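Local structure of signal transduction protein PmrD (Escherichia coli, 4HN7) at residues 74-77 against 78-82. The protein binds phosphorylated BasR and so mediates induction of BasR-activated genes, bringing about polymyxin resistance in some natural isolates. Numbering follows the deposited sequence.
Sequences PDEW and ERQCK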
ATOM      1  N   PRO A  74      11.363   8.510 -27.027  1.00 79.31           N
ATOM      2  CA  PRO A  74      12.179   9.669 -26.617  1.00 77.96           C
ATOM      3  C   PRO A  74      11.405  11.003 -26.473  1.00 82.02           C
ATOM      4  O   PRO A  74      11.553  11.707 -25.469  1.00 87.28           O
ATOM      5  CB  PRO A  74      13.164   9.766 -27.750  1.00 80.35           C
ATOM      6  CG  PRO A  74      13.413   8.329 -28.102  1.00 81.76           C
ATOM      7  CD  PRO A  74      12.152   7.573 -27.843  1.00 77.74           C
ATOM      8  N   ASP A  75      10.569  11.334 -27.450  1.00 86.78           N
ATOM      9  CA  ASP A  75       9.791  12.588 -27.415  1.00 97.86           C
ATOM     10  C   ASP A  75       8.684  12.565 -26.358  1.00 94.66           C
ATOM     11  O   ASP A  75       8.527  13.518 -25.595  1.00103.33           O
ATOM     12  CB  ASP A  75       9.175  12.904 -28.806  1.00117.60           C
ATOM     13  CG  ASP A  75      10.096  13.779 -29.711  1.00120.71           C
ATOM     14  OD1 ASP A  75      11.131  13.267 -30.236  1.00109.78           O
ATOM     15  OD2 ASP A  75       9.748  14.979 -29.908  1.00121.28           O
ATOM     16  N   GLU A  76       7.917  11.472 -26.350  1.00 99.43           N
ATOM     17  CA  GLU A  76       6.840  11.212 -25.377  1.00 83.83           C
ATOM     18  C   GLU A  76       7.311  11.284 -23.945  1.00 72.90           C
ATOM     19  O   GLU A  76       6.544  11.640 -23.061  1.00 71.17           O
ATOM     20  CB  GLU A  76       6.215   9.835 -25.628  1.00 92.02           C
ATOM     21  CG  GLU A  76       5.175   9.357 -24.617  1.00100.45           C
ATOM     22  CD  GLU A  76       3.899  10.169 -24.599  1.00105.02           C
ATOM     23  OE1 GLU A  76       3.876  11.277 -25.164  1.00106.22           O
ATOM     24  OE2 GLU A  76       2.912   9.696 -24.003  1.00110.40           O
ATOM     25  N   TRP A  77       8.561  10.931 -23.695  1.00 71.90           N
ATOM     26  CA  TRP A  77       9.080  11.138 -22.365  1.00 74.01           C
ATOM     27  C   TRP A  77       9.108  12.655 -22.124  1.00 78.17           C
ATOM     28  O   TRP A  77       8.553  13.119 -21.142  1.00 82.82           O
ATOM     29  CB  TRP A  77      10.416  10.386 -22.075  1.00 70.93           C
ATOM     30  CG  TRP A  77      10.478  10.017 -20.624  1.00 74.03           C
ATOM     31  CD1 TRP A  77       9.558   9.263 -19.897  1.00 78.76           C
ATOM     32  CD2 TRP A  77      11.423  10.450 -19.708  1.00 72.85           C
ATOM     33  NE1 TRP A  77       9.903   9.216 -18.577  1.00 72.19           N
ATOM     34  CE2 TRP A  77      11.047   9.941 -18.432  1.00 75.78           C
ATOM     35  CE3 TRP A  77      12.558  11.216 -19.821  1.00 80.78           C
ATOM     36  CZ2 TRP A  77      11.774  10.173 -17.315  1.00 84.21           C
ATOM     37  CZ3 TRP A  77      13.292  11.460 -18.696  1.00101.86           C
ATOM     38  CH2 TRP A  77      12.905  10.932 -17.454  1.00103.97           C
ATOM     39  N   GLU A  78       9.648  13.455 -23.041  1.00 94.12           N
ATOM     40  CA  GLU A  78       9.624  14.904 -22.803  1.00 94.09           C
ATOM     41  C   GLU A  78       8.225  15.499 -22.876  1.00 85.65           C
ATOM     42  O   GLU A  78       7.873  16.302 -22.036  1.00 99.69           O
ATOM     43  CB  GLU A  78      10.602  15.689 -23.663  1.00108.87           C
ATOM     44  CG  GLU A  78      10.980  17.043 -23.026  1.00129.96           C
ATOM     45  CD  GLU A  78      11.109  17.032 -21.481  1.00139.38           C
ATOM     46  OE1 GLU A  78      11.755  16.118 -20.917  1.00148.23           O
ATOM     47  OE2 GLU A  78      10.568  17.949 -20.809  1.00142.15           O
ATOM     48  N   ARG A  79       7.402  15.091 -23.821  1.00 81.98           N
ATOM     49  CA  ARG A  79       5.971  15.403 -23.715  1.00 84.12           C
ATOM     50  C   ARG A  79       5.381  15.171 -22.306  1.00 89.24           C
ATOM     51  O   ARG A  79       4.527  15.938 -21.860  1.00 87.27           O
ATOM     52  CB  ARG A  79       5.171  14.560 -24.700  1.00 98.73           C
ATOM     53  CG  ARG A  79       5.020  15.159 -26.090  1.00110.55           C
ATOM     54  CD  ARG A  79       4.003  14.386 -26.932  1.00114.11           C
ATOM     55  NE  ARG A  79       2.661  14.370 -26.330  1.00121.89           N
ATOM     56  CZ  ARG A  79       1.650  15.195 -26.631  1.00143.20           C
ATOM     57  NH1 ARG A  79       1.762  16.157 -27.554  1.00153.35           N
ATOM     58  NH2 ARG A  79       0.495  15.051 -25.994  1.00144.40           N
ATOM     59  N   GLN A  80       5.823  14.103 -21.626  1.00 89.56           N
ATOM     60  CA  GLN A  80       5.232  13.639 -20.345  1.00 82.07           C
ATOM     61  C   GLN A  80       5.909  14.184 -19.081  1.00 81.55           C
ATOM     62  O   GLN A  80       5.269  14.315 -18.024  1.00 76.43           O
ATOM     63  CB  GLN A  80       5.257  12.118 -20.303  1.00 83.74           C
ATOM     64  CG  GLN A  80       3.980  11.504 -20.780  1.00 88.08           C
ATOM     65  CD  GLN A  80       2.840  11.973 -19.909  1.00 93.26           C
ATOM     66  OE1 GLN A  80       2.892  11.879 -18.674  1.00101.07           O
ATOM     67  NE2 GLN A  80       1.817  12.514 -20.539  1.00 99.14           N
ATOM     68  N   CYS A  81       7.205  14.483 -19.204  1.00 83.47           N
ATOM     69  CA  CYS A  81       7.959  15.229 -18.195  1.00 91.27           C
ATOM     70  C   CYS A  81       7.628  16.744 -18.202  1.00109.97           C
ATOM     71  O   CYS A  81       8.169  17.502 -17.383  1.00114.34           O
ATOM     72  CB  CYS A  81       9.471  14.973 -18.359  1.00 98.57           C
ATOM     73  SG  CYS A  81      10.059  13.405 -17.595  1.00110.13           S
ATOM     74  N   LYS A  82       6.752  17.164 -19.132  1.00126.66           N
ATOM     75  CA  LYS A  82       6.042  18.477 -19.105  1.00121.08           C
ATOM     76  C   LYS A  82       4.781  18.483 -18.189  1.00119.05           C
ATOM     77  O   LYS A  82       4.736  19.219 -17.196  1.00109.15           O
ATOM     78  CB  LYS A  82       5.657  18.931 -20.535  1.00112.13           C
ATOM     79  CG  LYS A  82       6.839  19.344 -21.404  1.00105.75           C
ATOM     80  CD  LYS A  82       6.417  19.918 -22.752  1.00103.28           C
ATOM     81  CE  LYS A  82       7.534  19.776 -23.787  1.00107.51           C
ATOM     82  NZ  LYS A  82       8.899  20.119 -23.277  1.00103.80           N
TER
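Cys81 SG lies over one face of the Trp77 indole, 3.6 Å from the centroid of the six-membered ring and only 7° off its normal, which identifies a sulfur-aromatic contact one helical turn apart. All six carbons of that ring fall at similar distances from the sulfur, CZ2 being 3.7 Å from SG. With SG anti to its own carbonyl carbon (chi1 -81°), the disulfide sulfur reaches back over the preceding turn and comes to lie over the ring. The backbones of the same two residues are hydrogen-bonded, Cys81 N to Trp77 O at 2.7 Å; Gln80 N also donates to this oxygen, from above the carbonyl plane. Trp77 and Cys81 belong to helix 74-84, the C-terminal helix packed on the antiparallel beta-barrel. Trp77 touches Ile31 and Met20 on two of its strands and forms a cation-pi contact with Lys7, while a disulfide joins Cys81 to Cys9, tying the helix to strand 3-9. Glu76, sent out by a CG anti to its backbone N, bends at chi2 and brings OE1 to 3.5 Å from Arg79 NE. In this salt bridge OE1 approaches the guanidinium at its edge, the carboxylate and guanidinium planes being 14° apart, nearly coplanar, and Arg79 N donates a hydrogen bond to Asp75 O at 2.6 Å.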